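Local atomic coordinates of Poly(Beta-D-mannuronate) lyase (Pseudopedobacter saltans, PDB entry 7O79), a protein that probably cleaves poly(beta-D-mannuronate), the mannuronate blocks of alginate, as a parallel beta-helix lyase of polysaccharide lyase family 6. Residues P310-V315 with D346-L351; D294-I299 with L306-R311; R259-G264 with I281-E286; G337-N342 with Q372-S377. All blocks are in the same frame, centred on the assembly; numbering follows the deposited sequence.

Contact 3 is the buried one of the four: it pairs the parallel strands 255-260 and 280-283 of the beta-helix through backbone hydrogen bonds, apolar side chains and the aliphatic part of Arg259. Contacts 1, 2 and 4 are surface contacts, mostly between loops outside the beta-helix coils, and polar side chains do more of the work there. Contacts 1 and 2 share Pro310 and Arg311, with centres about 11 Å apart, and Arg311 also forms a salt bridge with Glu286 at the end of contact 3. Segment 281-286 lies beside both 337-342 and 346-351, so contacts 3, 4 and 1 are joined by backbone bonds. Contacts 2 and 4 do not touch, their nearest atoms about 8 Å apart.

Contact 1. Residues P310-V315 with D346-L351; sequences PRYGHV and DQRMLL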
# COMPACT_ATOMS: atom_id res chain seq x y z
N PRO A 310 -4.73 -19.22 -8.76
CA PRO A 310 -3.48 -18.95 -9.48
C PRO A 310 -2.48 -18.27 -8.58
O PRO A 310 -2.84 -17.54 -7.65
CB PRO A 310 -3.91 -18.04 -10.65
CG PRO A 310 -5.30 -17.66 -10.41
CD PRO A 310 -5.84 -18.35 -9.20
N ARG A 311 -1.20 -18.52 -8.88
CA ARG A 311 -0.12 -17.77 -8.24
C ARG A 311 -0.24 -16.28 -8.54
O ARG A 311 0.00 -15.45 -7.66
CB ARG A 311 1.23 -18.31 -8.71
CG ARG A 311 1.68 -19.61 -8.00
CD ARG A 311 2.78 -20.30 -8.80
NE ARG A 311 3.33 -21.41 -8.02
CZ ARG A 311 2.86 -22.66 -8.05
NH1 ARG A 311 1.85 -22.97 -8.85
NH2 ARG A 311 3.42 -23.60 -7.30
N TYR A 312 -0.59 -15.93 -9.78
CA TYR A 312 -0.84 -14.55 -10.21
C TYR A 312 -2.11 -14.50 -11.05
O TYR A 312 -2.30 -15.35 -11.93
CB TYR A 312 0.35 -13.98 -11.02
CG TYR A 312 1.59 -13.75 -10.18
CD1 TYR A 312 2.48 -14.80 -9.92
CD2 TYR A 312 1.86 -12.51 -9.61
CE1 TYR A 312 3.59 -14.62 -9.12
CE2 TYR A 312 2.99 -12.31 -8.82
CZ TYR A 312 3.85 -13.38 -8.58
OH TYR A 312 4.98 -13.23 -7.81
N GLY A 313 -2.99 -13.54 -10.78
CA GLY A 313 -4.18 -13.37 -11.60
C GLY A 313 -3.87 -12.85 -13.00
O GLY A 313 -3.06 -11.94 -13.19
N HIS A 314 -4.54 -13.43 -13.99
CA HIS A 314 -4.46 -12.97 -15.38
C HIS A 314 -4.81 -11.48 -15.45
O HIS A 314 -5.80 -11.05 -14.86
CB HIS A 314 -5.44 -13.80 -16.21
CG HIS A 314 -5.23 -13.73 -17.69
ND1 HIS A 314 -6.04 -14.39 -18.59
CD2 HIS A 314 -4.28 -13.09 -18.44
CE1 HIS A 314 -5.61 -14.17 -19.82
NE2 HIS A 314 -4.55 -13.38 -19.75
N VAL A 315 -3.97 -10.69 -16.13
CA VAL A 315 -4.23 -9.26 -16.26
C VAL A 315 -5.11 -9.06 -17.49
O VAL A 315 -4.64 -9.10 -18.64
CB VAL A 315 -2.94 -8.43 -16.36
CG1 VAL A 315 -3.28 -6.94 -16.47
CG2 VAL A 315 -2.05 -8.64 -15.13
N ASP A 346 4.93 -24.22 -11.96
CA ASP A 346 3.96 -23.16 -12.17
C ASP A 346 3.58 -23.12 -13.64
O ASP A 346 4.30 -23.62 -14.51
CB ASP A 346 4.49 -21.77 -11.74
CG ASP A 346 5.61 -21.26 -12.65
OD1 ASP A 346 5.29 -20.85 -13.79
OD2 ASP A 346 6.76 -21.17 -12.19
N GLN A 347 2.45 -22.48 -13.91
CA GLN A 347 1.93 -22.33 -15.25
C GLN A 347 1.73 -20.84 -15.55
O GLN A 347 0.73 -20.45 -16.15
CB GLN A 347 0.65 -23.16 -15.42
CG GLN A 347 0.90 -24.64 -15.01
CD GLN A 347 -0.24 -25.62 -15.33
OE1 GLN A 347 0.02 -26.78 -15.62
NE2 GLN A 347 -1.49 -25.16 -15.24
N ARG A 348 2.69 -20.01 -15.10
CA ARG A 348 2.66 -18.55 -15.26
C ARG A 348 2.95 -18.12 -16.70
O ARG A 348 3.99 -17.52 -17.02
CB ARG A 348 3.62 -17.89 -14.29
CG ARG A 348 3.26 -18.09 -12.84
CD ARG A 348 4.47 -17.79 -12.02
NE ARG A 348 4.81 -16.38 -12.14
CZ ARG A 348 5.68 -15.77 -11.34
NH1 ARG A 348 6.30 -16.49 -10.40
NH2 ARG A 348 5.94 -14.48 -11.50
N MET A 349 1.97 -18.38 -17.54
CA MET A 349 1.99 -18.19 -18.98
C MET A 349 0.79 -17.47 -19.59
O MET A 349 0.68 -17.42 -20.82
CB MET A 349 2.25 -19.55 -19.62
CG MET A 349 1.19 -20.58 -19.15
SD MET A 349 -0.45 -20.62 -19.68
CE MET A 349 -0.34 -21.11 -21.39
N LEU A 350 -0.06 -16.83 -18.79
CA LEU A 350 -1.20 -16.10 -19.32
C LEU A 350 -0.76 -14.66 -19.63
O LEU A 350 -0.56 -13.86 -18.73
CB LEU A 350 -2.37 -16.14 -18.33
CG LEU A 350 -2.94 -17.54 -18.09
CD1 LEU A 350 -4.03 -17.51 -17.04
CD2 LEU A 350 -3.48 -18.19 -19.39
N LEU A 351 -0.62 -14.36 -20.92
CA LEU A 351 -0.27 -13.01 -21.33
C LEU A 351 -1.45 -12.06 -21.10
O LEU A 351 -2.60 -12.46 -21.25
CB LEU A 351 0.10 -13.03 -22.81
CG LEU A 351 1.34 -13.85 -23.13
CD1 LEU A 351 1.61 -13.87 -24.62
CD2 LEU A 351 2.55 -13.27 -22.37
O HOH W 1 -1.67 -11.36 -17.40
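Leu350 CB sits over the centre of one face of the His314 imidazole, while Leu351 O lies at the ring's edge, close to its plane. The first is a CH-pi contact, 3.7 Å from Leu350 CB to the centroid of the His314 ring; the second is a hydrogen bond of 2.6 Å from His314 NE2 to Leu351 O. The donor stands above the carbonyl plane, 42° out of it. CG of His314 is anti to the backbone N (chi1 -164°), and from there the ring comes nearer to 346-351 than its CB bond suggests. Both segments belong to loops that leave the parallel beta-helix, and 346-351 meets Gly285 through a classic beta bulge at Met349 and Leu350.

Two residues earlier in each segment, two further flat groups meet. Tyr312 CE1 is over the centre of one face of the Arg348 guanidinium, 3.3 Å from Arg348 CZ, with the ring and guanidinium planes 31° apart. Tyr312 also makes a cation-pi contact with Arg235. The Arg311 guanidinium has Asp346 CB over one face, and Arg311 CD is 3.7 Å from that carbon; its polar end is held by Glu297 O and Glu286. Asp346 OD1 instead closes an Asx turn with Arg348 N and accepts from Asn340 ND2. A water bridges the two backbones, accepting from Val315 N at 2.7 Å and donating to Leu350 O at 3.0 Å.

Contact 2. Residues D294-I299 with L306-R311; sequences DKYEPI and LGRVPR
Ile299 and Val309 join the two segments, whose touching parts, 296-299 and 307-311, run at about a right angle (97°); Val309 N donates to Ile299 O over 2.9 Å, nearly along the C=O axis. Beside that bond Ile299 CG2 packs on Val309 CG2 at 3.7 Å. The other branch of Ile299 turns to Arg311: CG1 is against its CG, and CD1 lies over the centre of one face of the guanidinium, 3.9 Å from Arg311 CZ. At the edge of the same group both terminal nitrogens grip a single oxygen end-on, Arg311 NH2 reaching Glu297 O at 2.8 Å and Arg311 NH1 at 2.9 Å. NH2 lies in the carbonyl plane, whereas NH1 stands above it.

These segments form the two sides of an excursion between strands 280-283 and 319-328 of the parallel beta-helix, where they lie at the protein surface. Arg308 runs extended from CG to NE, its CG placed between the backbone N and the carbonyl carbon (chi1 56°). Its CD touches Pro298 CB at 3.5 Å and also the Tyr296 hydroxyl, and NE lies at the edge of the Tyr296 ring, near its plane; that nitrogen donates to Ile288 O. The ring and the Arg308 guanidinium are nearly perpendicular, their planes 86° apart. One water accepts from Tyr296 OH and Ile299 N and donates to Val309 O, 2.8 Å away.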
# COMPACT_ATOMS: atom_id res chain seq x y z
N ASP A 294 2.90 -32.94 -15.91
CA ASP A 294 2.80 -33.69 -14.66
C ASP A 294 3.45 -32.98 -13.48
O ASP A 294 3.34 -33.48 -12.36
CB ASP A 294 3.42 -35.07 -14.82
CG ASP A 294 2.64 -35.92 -15.79
OD1 ASP A 294 1.42 -35.71 -15.86
OD2 ASP A 294 3.23 -36.78 -16.47
N LYS A 295 4.12 -31.85 -13.72
CA LYS A 295 4.89 -31.18 -12.67
C LYS A 295 4.13 -30.08 -11.96
O LYS A 295 4.65 -29.54 -10.97
CB LYS A 295 6.19 -30.61 -13.27
CG LYS A 295 6.99 -31.67 -14.03
CD LYS A 295 8.47 -31.42 -13.95
CE LYS A 295 9.26 -32.58 -14.58
NZ LYS A 295 8.89 -33.90 -13.98
N TYR A 296 2.92 -29.74 -12.41
CA TYR A 296 2.15 -28.64 -11.84
C TYR A 296 1.92 -28.85 -10.35
O TYR A 296 1.41 -29.90 -9.94
CB TYR A 296 0.83 -28.50 -12.59
CG TYR A 296 -0.11 -27.41 -12.09
CD1 TYR A 296 0.36 -26.16 -11.71
CD2 TYR A 296 -1.47 -27.63 -12.04
CE1 TYR A 296 -0.52 -25.16 -11.27
CE2 TYR A 296 -2.35 -26.65 -11.62
CZ TYR A 296 -1.88 -25.43 -11.23
OH TYR A 296 -2.78 -24.48 -10.80
N GLU A 297 2.31 -27.85 -9.55
CA GLU A 297 2.04 -27.84 -8.11
C GLU A 297 1.07 -26.70 -7.82
O GLU A 297 1.48 -25.55 -7.62
CB GLU A 297 3.34 -27.68 -7.30
CG GLU A 297 4.41 -28.70 -7.70
CD GLU A 297 5.77 -28.45 -7.03
OE1 GLU A 297 6.57 -29.42 -6.94
OE2 GLU A 297 6.02 -27.32 -6.56
N PRO A 298 -0.24 -26.97 -7.78
CA PRO A 298 -1.21 -25.89 -7.60
C PRO A 298 -1.18 -25.30 -6.21
O PRO A 298 -0.83 -25.96 -5.23
CB PRO A 298 -2.55 -26.58 -7.88
CG PRO A 298 -2.32 -28.01 -7.48
CD PRO A 298 -0.88 -28.30 -7.88
N ILE A 299 -1.54 -24.02 -6.13
CA ILE A 299 -1.79 -23.36 -4.86
C ILE A 299 -3.20 -23.77 -4.44
O ILE A 299 -4.17 -23.43 -5.11
CB ILE A 299 -1.67 -21.83 -4.97
CG1 ILE A 299 -0.31 -21.41 -5.56
CG2 ILE A 299 -1.93 -21.18 -3.62
CD1 ILE A 299 0.92 -21.79 -4.73
N LEU A 306 -12.16 -24.93 -8.39
CA LEU A 306 -11.22 -25.99 -8.73
C LEU A 306 -10.46 -26.50 -7.52
O LEU A 306 -9.64 -27.41 -7.67
CB LEU A 306 -10.23 -25.52 -9.80
CG LEU A 306 -10.94 -25.17 -11.11
CD1 LEU A 306 -10.10 -24.20 -11.96
CD2 LEU A 306 -11.33 -26.44 -11.87
N GLY A 307 -10.70 -25.94 -6.34
CA GLY A 307 -9.89 -26.28 -5.19
C GLY A 307 -8.52 -25.64 -5.20
O GLY A 307 -7.65 -26.09 -4.46
N ARG A 308 -8.31 -24.61 -6.02
CA ARG A 308 -6.99 -24.02 -6.17
C ARG A 308 -7.14 -22.60 -6.70
O ARG A 308 -8.19 -22.23 -7.21
CB ARG A 308 -6.11 -24.87 -7.09
CG ARG A 308 -6.69 -25.12 -8.46
CD ARG A 308 -5.74 -25.97 -9.30
NE ARG A 308 -6.34 -26.40 -10.57
CZ ARG A 308 -6.86 -27.61 -10.77
NH1 ARG A 308 -6.89 -28.48 -9.77
NH2 ARG A 308 -7.38 -27.94 -11.94
N VAL A 309 -6.07 -21.80 -6.57
CA VAL A 309 -6.05 -20.43 -7.08
C VAL A 309 -4.76 -20.23 -7.90
O VAL A 309 -3.81 -21.01 -7.76
CB VAL A 309 -6.14 -19.38 -5.94
CG1 VAL A 309 -7.46 -19.52 -5.19
CG2 VAL A 309 -4.95 -19.51 -4.99
N PRO A 310 -4.73 -19.22 -8.76
CA PRO A 310 -3.48 -18.95 -9.48
C PRO A 310 -2.48 -18.27 -8.58
O PRO A 310 -2.84 -17.54 -7.65
CB PRO A 310 -3.91 -18.04 -10.65
CG PRO A 310 -5.30 -17.66 -10.41
CD PRO A 310 -5.84 -18.35 -9.20
N ARG A 311 -1.20 -18.52 -8.88
CA ARG A 311 -0.12 -17.77 -8.24
C ARG A 311 -0.24 -16.28 -8.54
O ARG A 311 0.00 -15.45 -7.66
CB ARG A 311 1.23 -18.31 -8.71
CG ARG A 311 1.68 -19.61 -8.00
CD ARG A 311 2.78 -20.30 -8.80
NE ARG A 311 3.33 -21.41 -8.02
CZ ARG A 311 2.86 -22.66 -8.05
NH1 ARG A 311 1.85 -22.97 -8.85
NH2 ARG A 311 3.42 -23.60 -7.30
O HOH W 2 -1.79 -22.68 -8.87

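Contact 3. Residues R259-G264 with I281-E286; sequences RLAGQG and ILICGE
The Arg259 side chain crosses that of Ile281 at a slant, and these two residues, with Ile283, lose the most surface to the contact. The Arg259 side chain leaves with CG anti to the backbone N (chi1 161°), its CB and CG close to Ile281 CB and its CD at 4.0 Å from Ile281 CG2. The chain bends at chi3 (81°), which sets NE; further out, Arg259 NH1 lies 4.1 Å from Ile283 CD1. The aliphatic part and the guanidinium of one arginine thus touch two isoleucines. Its NE donates to Tyr256 OH, so one nitrogen of the guanidinium is satisfied by a residue of the same strand.

The backbones are adjacent parallel strands of a right-handed beta-helix, the fold of the pectate lyase-like clan to which this family belongs: Arg259 pairs with Ile281 and Leu260 with Leu282 on successive coils. Leu260 N donates to Ile281 O at 2.8 Å, and Ile283 N to Leu260 O at 3.0 Å with an N-H...O angle of 176°. Arg259 CA adds a CA-H...O contact to Ile281 O.

On the face opposite Arg259 and Ile281, Leu260 and Leu282 both touch Tyr320 of strand 319-328. Past the paired residues Ile283 still reaches across. Its CG2, between the backbone N and the carbonyl carbon, packs on Ala261 CB at 3.6 Å and lies 3.4 Å from Leu260 O.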
# COMPACT_ATOMS: atom_id res chain seq x y z
N ARG A 259 3.02 -2.00 -10.77
CA ARG A 259 2.98 -3.40 -11.19
C ARG A 259 1.65 -4.04 -10.77
O ARG A 259 1.23 -3.91 -9.62
CB ARG A 259 4.14 -4.18 -10.59
CG ARG A 259 3.93 -5.67 -10.60
CD ARG A 259 5.24 -6.42 -10.54
NE ARG A 259 5.82 -6.53 -9.20
CZ ARG A 259 5.54 -7.49 -8.32
NH1 ARG A 259 4.61 -8.41 -8.59
NH2 ARG A 259 6.18 -7.52 -7.15
N LEU A 260 1.00 -4.73 -11.71
CA LEU A 260 -0.32 -5.30 -11.46
C LEU A 260 -0.38 -6.77 -11.85
O LEU A 260 0.15 -7.17 -12.89
CB LEU A 260 -1.45 -4.59 -12.24
CG LEU A 260 -2.07 -3.28 -11.75
CD1 LEU A 260 -2.74 -3.48 -10.37
CD2 LEU A 260 -1.09 -2.16 -11.75
N ALA A 261 -1.10 -7.55 -11.04
CA ALA A 261 -1.77 -8.77 -11.48
C ALA A 261 -3.27 -8.58 -11.32
O ALA A 261 -3.72 -7.82 -10.45
CB ALA A 261 -1.31 -9.99 -10.67
N GLY A 262 -4.06 -9.27 -12.15
CA GLY A 262 -5.50 -9.31 -11.95
C GLY A 262 -6.27 -8.45 -12.94
O GLY A 262 -5.71 -7.78 -13.81
N GLN A 263 -7.59 -8.48 -12.78
CA GLN A 263 -8.47 -7.97 -13.82
C GLN A 263 -9.21 -6.72 -13.36
O GLN A 263 -9.44 -6.51 -12.16
CB GLN A 263 -9.47 -9.04 -14.27
CG GLN A 263 -10.50 -9.43 -13.23
CD GLN A 263 -11.45 -10.53 -13.74
OE1 GLN A 263 -11.07 -11.70 -13.85
NE2 GLN A 263 -12.69 -10.14 -14.06
N GLY A 264 -9.56 -5.88 -14.33
CA GLY A 264 -10.46 -4.77 -14.10
C GLY A 264 -9.83 -3.55 -13.46
O GLY A 264 -10.58 -2.68 -13.01
N ILE A 281 4.25 -2.56 -15.06
CA ILE A 281 4.41 -3.99 -15.31
C ILE A 281 3.05 -4.64 -15.22
O ILE A 281 2.39 -4.58 -14.18
CB ILE A 281 5.38 -4.64 -14.32
CG1 ILE A 281 6.80 -4.08 -14.48
CG2 ILE A 281 5.35 -6.18 -14.49
CD1 ILE A 281 7.71 -4.38 -13.27
N LEU A 282 2.63 -5.27 -16.32
CA LEU A 282 1.45 -6.13 -16.34
C LEU A 282 1.97 -7.56 -16.31
O LEU A 282 2.54 -8.03 -17.31
CB LEU A 282 0.63 -5.87 -17.60
CG LEU A 282 0.20 -4.42 -17.80
CD1 LEU A 282 -0.86 -4.36 -18.88
CD2 LEU A 282 -0.28 -3.79 -16.51
N ILE A 283 1.81 -8.25 -15.18
CA ILE A 283 2.49 -9.53 -15.00
C ILE A 283 1.66 -10.65 -15.61
O ILE A 283 0.43 -10.55 -15.77
CB ILE A 283 2.78 -9.79 -13.50
CG1 ILE A 283 3.98 -10.75 -13.34
CG2 ILE A 283 1.55 -10.30 -12.79
CD1 ILE A 283 4.61 -10.77 -11.96
N CYS A 284 2.32 -11.74 -16.00
CA CYS A 284 1.61 -12.87 -16.59
C CYS A 284 0.86 -13.64 -15.51
O CYS A 284 1.35 -13.84 -14.40
CB CYS A 284 2.57 -13.80 -17.32
SG CYS A 284 3.42 -13.08 -18.74
N GLY A 285 -0.34 -14.07 -15.84
CA GLY A 285 -1.14 -14.83 -14.89
C GLY A 285 -0.85 -16.31 -15.00
O GLY A 285 -0.23 -16.78 -15.96
N GLU A 286 -1.35 -17.05 -14.02
CA GLU A 286 -1.18 -18.49 -13.98
C GLU A 286 -2.43 -19.22 -14.46
O GLU A 286 -3.54 -18.97 -13.97
CB GLU A 286 -0.82 -18.97 -12.58
CG GLU A 286 -0.43 -20.44 -12.64
CD GLU A 286 0.06 -21.00 -11.34
OE1 GLU A 286 -0.58 -20.78 -10.28
OE2 GLU A 286 1.08 -21.69 -11.40

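Contact 4. Residues G337-N342 with Q372-S377; sequences GSYNGN and QATSPS
Tyr339 reaches across to the 372-377 segment with its ring crossing Thr374 obliquely and its hydroxyl meeting the backbone of Ser377. CB of Tyr339 points toward that segment, and CG continues anti to the backbone N (chi1 -177°). The near end of the ring receives the Thr374 methyl: CG2 lies 3.6 Å from Tyr339 CG and nearly as close to CB and CD2. The threonine hydroxyl is used otherwise, in a hydrogen bond with Gly336 O. At the far end Ser377 N donates to Tyr339 OH over 2.9 Å, and the bond is nearly straight (169°). Pro376 CA, 3.6 Å from Tyr339 OH, and Ser377 CB, 3.5 Å from the same oxygen, pack about the hydroxyl.

Further along, Gly341 passes close to Ser377, their CA atoms 5.1 Å apart. Ser377 OG, anti to its own backbone N (chi1 162°), makes a weak bond of 3.3 Å to Gly341 O, but its stronger partner is Asn379 N. Asn340 OD1 accepts from Asn342 N, an Asx turn that shapes the chain around this glycine.

The segments run from the ends of neighbouring parallel strands, 333-337 and 371-373, into loops toward one end of the beta-helix. Tyr339 carries most of the contact, with a methyl against its ring and a backbone N-H on its hydroxyl. That nearly straight bond would hold the phenol oxygen against the 372-377 backbone, while the bonds to Gly341 O from Ser377 OG and Asn379 ND2 are both weak, consistent with a less firm attachment there.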
# COMPACT_ATOMS: atom_id res chain seq x y z
N GLY A 337 5.18 -9.25 -17.89
CA GLY A 337 6.32 -9.52 -17.04
C GLY A 337 6.29 -10.94 -16.49
O GLY A 337 5.23 -11.56 -16.39
N SER A 338 7.47 -11.46 -16.16
CA SER A 338 7.65 -12.77 -15.51
C SER A 338 6.90 -13.89 -16.23
O SER A 338 6.12 -14.65 -15.64
CB SER A 338 7.24 -12.71 -14.04
OG SER A 338 7.89 -11.63 -13.42
N TYR A 339 7.17 -14.00 -17.52
CA TYR A 339 6.61 -15.06 -18.34
C TYR A 339 7.40 -16.35 -18.15
O TYR A 339 8.64 -16.33 -18.14
CB TYR A 339 6.63 -14.65 -19.81
CG TYR A 339 5.99 -15.62 -20.79
CD1 TYR A 339 4.62 -15.84 -20.81
CD2 TYR A 339 6.77 -16.29 -21.74
CE1 TYR A 339 4.03 -16.71 -21.74
CE2 TYR A 339 6.21 -17.16 -22.67
CZ TYR A 339 4.84 -17.36 -22.67
OH TYR A 339 4.27 -18.23 -23.59
N ASN A 340 6.68 -17.46 -18.00
CA ASN A 340 7.29 -18.79 -17.97
C ASN A 340 6.78 -19.54 -19.19
O ASN A 340 5.66 -20.05 -19.18
CB ASN A 340 6.96 -19.54 -16.68
CG ASN A 340 7.46 -20.97 -16.71
OD1 ASN A 340 8.35 -21.31 -17.50
ND2 ASN A 340 6.91 -21.81 -15.84
N GLY A 341 7.59 -19.59 -20.24
CA GLY A 341 7.23 -20.34 -21.42
C GLY A 341 7.45 -21.84 -21.32
O GLY A 341 7.17 -22.56 -22.29
N ASN A 342 7.95 -22.35 -20.19
CA ASN A 342 8.17 -23.78 -19.98
C ASN A 342 7.38 -24.17 -18.75
O ASN A 342 7.93 -24.25 -17.63
CB ASN A 342 9.64 -24.13 -19.83
CG ASN A 342 10.43 -23.88 -21.10
OD1 ASN A 342 10.02 -24.29 -22.19
ND2 ASN A 342 11.57 -23.22 -20.96
N GLN A 372 7.14 -3.01 -24.21
CA GLN A 372 7.76 -4.31 -24.34
C GLN A 372 6.66 -5.34 -24.10
O GLN A 372 6.14 -5.42 -22.99
CB GLN A 372 8.88 -4.45 -23.33
CG GLN A 372 9.45 -5.83 -23.17
CD GLN A 372 10.56 -5.84 -22.15
OE1 GLN A 372 11.50 -5.03 -22.21
NE2 GLN A 372 10.44 -6.73 -21.17
N ALA A 373 6.29 -6.10 -25.13
CA ALA A 373 5.24 -7.10 -25.01
C ALA A 373 5.84 -8.49 -25.18
O ALA A 373 6.41 -8.81 -26.22
CB ALA A 373 4.13 -6.87 -26.04
N THR A 374 5.70 -9.32 -24.15
CA THR A 374 6.22 -10.68 -24.25
C THR A 374 5.47 -11.45 -25.33
O THR A 374 4.24 -11.39 -25.42
CB THR A 374 6.11 -11.39 -22.90
OG1 THR A 374 6.94 -10.72 -21.95
CG2 THR A 374 6.60 -12.82 -23.01
N SER A 375 6.23 -12.13 -26.20
CA SER A 375 5.52 -12.90 -27.20
C SER A 375 5.43 -14.36 -26.76
O SER A 375 6.29 -14.85 -26.02
CB SER A 375 6.23 -12.78 -28.56
OG SER A 375 7.38 -13.61 -28.60
N PRO A 376 4.38 -15.06 -27.17
CA PRO A 376 4.18 -16.44 -26.70
C PRO A 376 5.39 -17.31 -27.00
O PRO A 376 6.06 -17.16 -28.03
CB PRO A 376 2.94 -16.90 -27.46
CG PRO A 376 2.21 -15.64 -27.77
CD PRO A 376 3.26 -14.62 -28.03
N SER A 377 5.68 -18.21 -26.07
CA SER A 377 6.60 -19.31 -26.33
C SER A 377 6.12 -20.13 -27.53
O SER A 377 4.94 -20.15 -27.88
CB SER A 377 6.69 -20.20 -25.10
OG SER A 377 7.22 -21.46 -25.42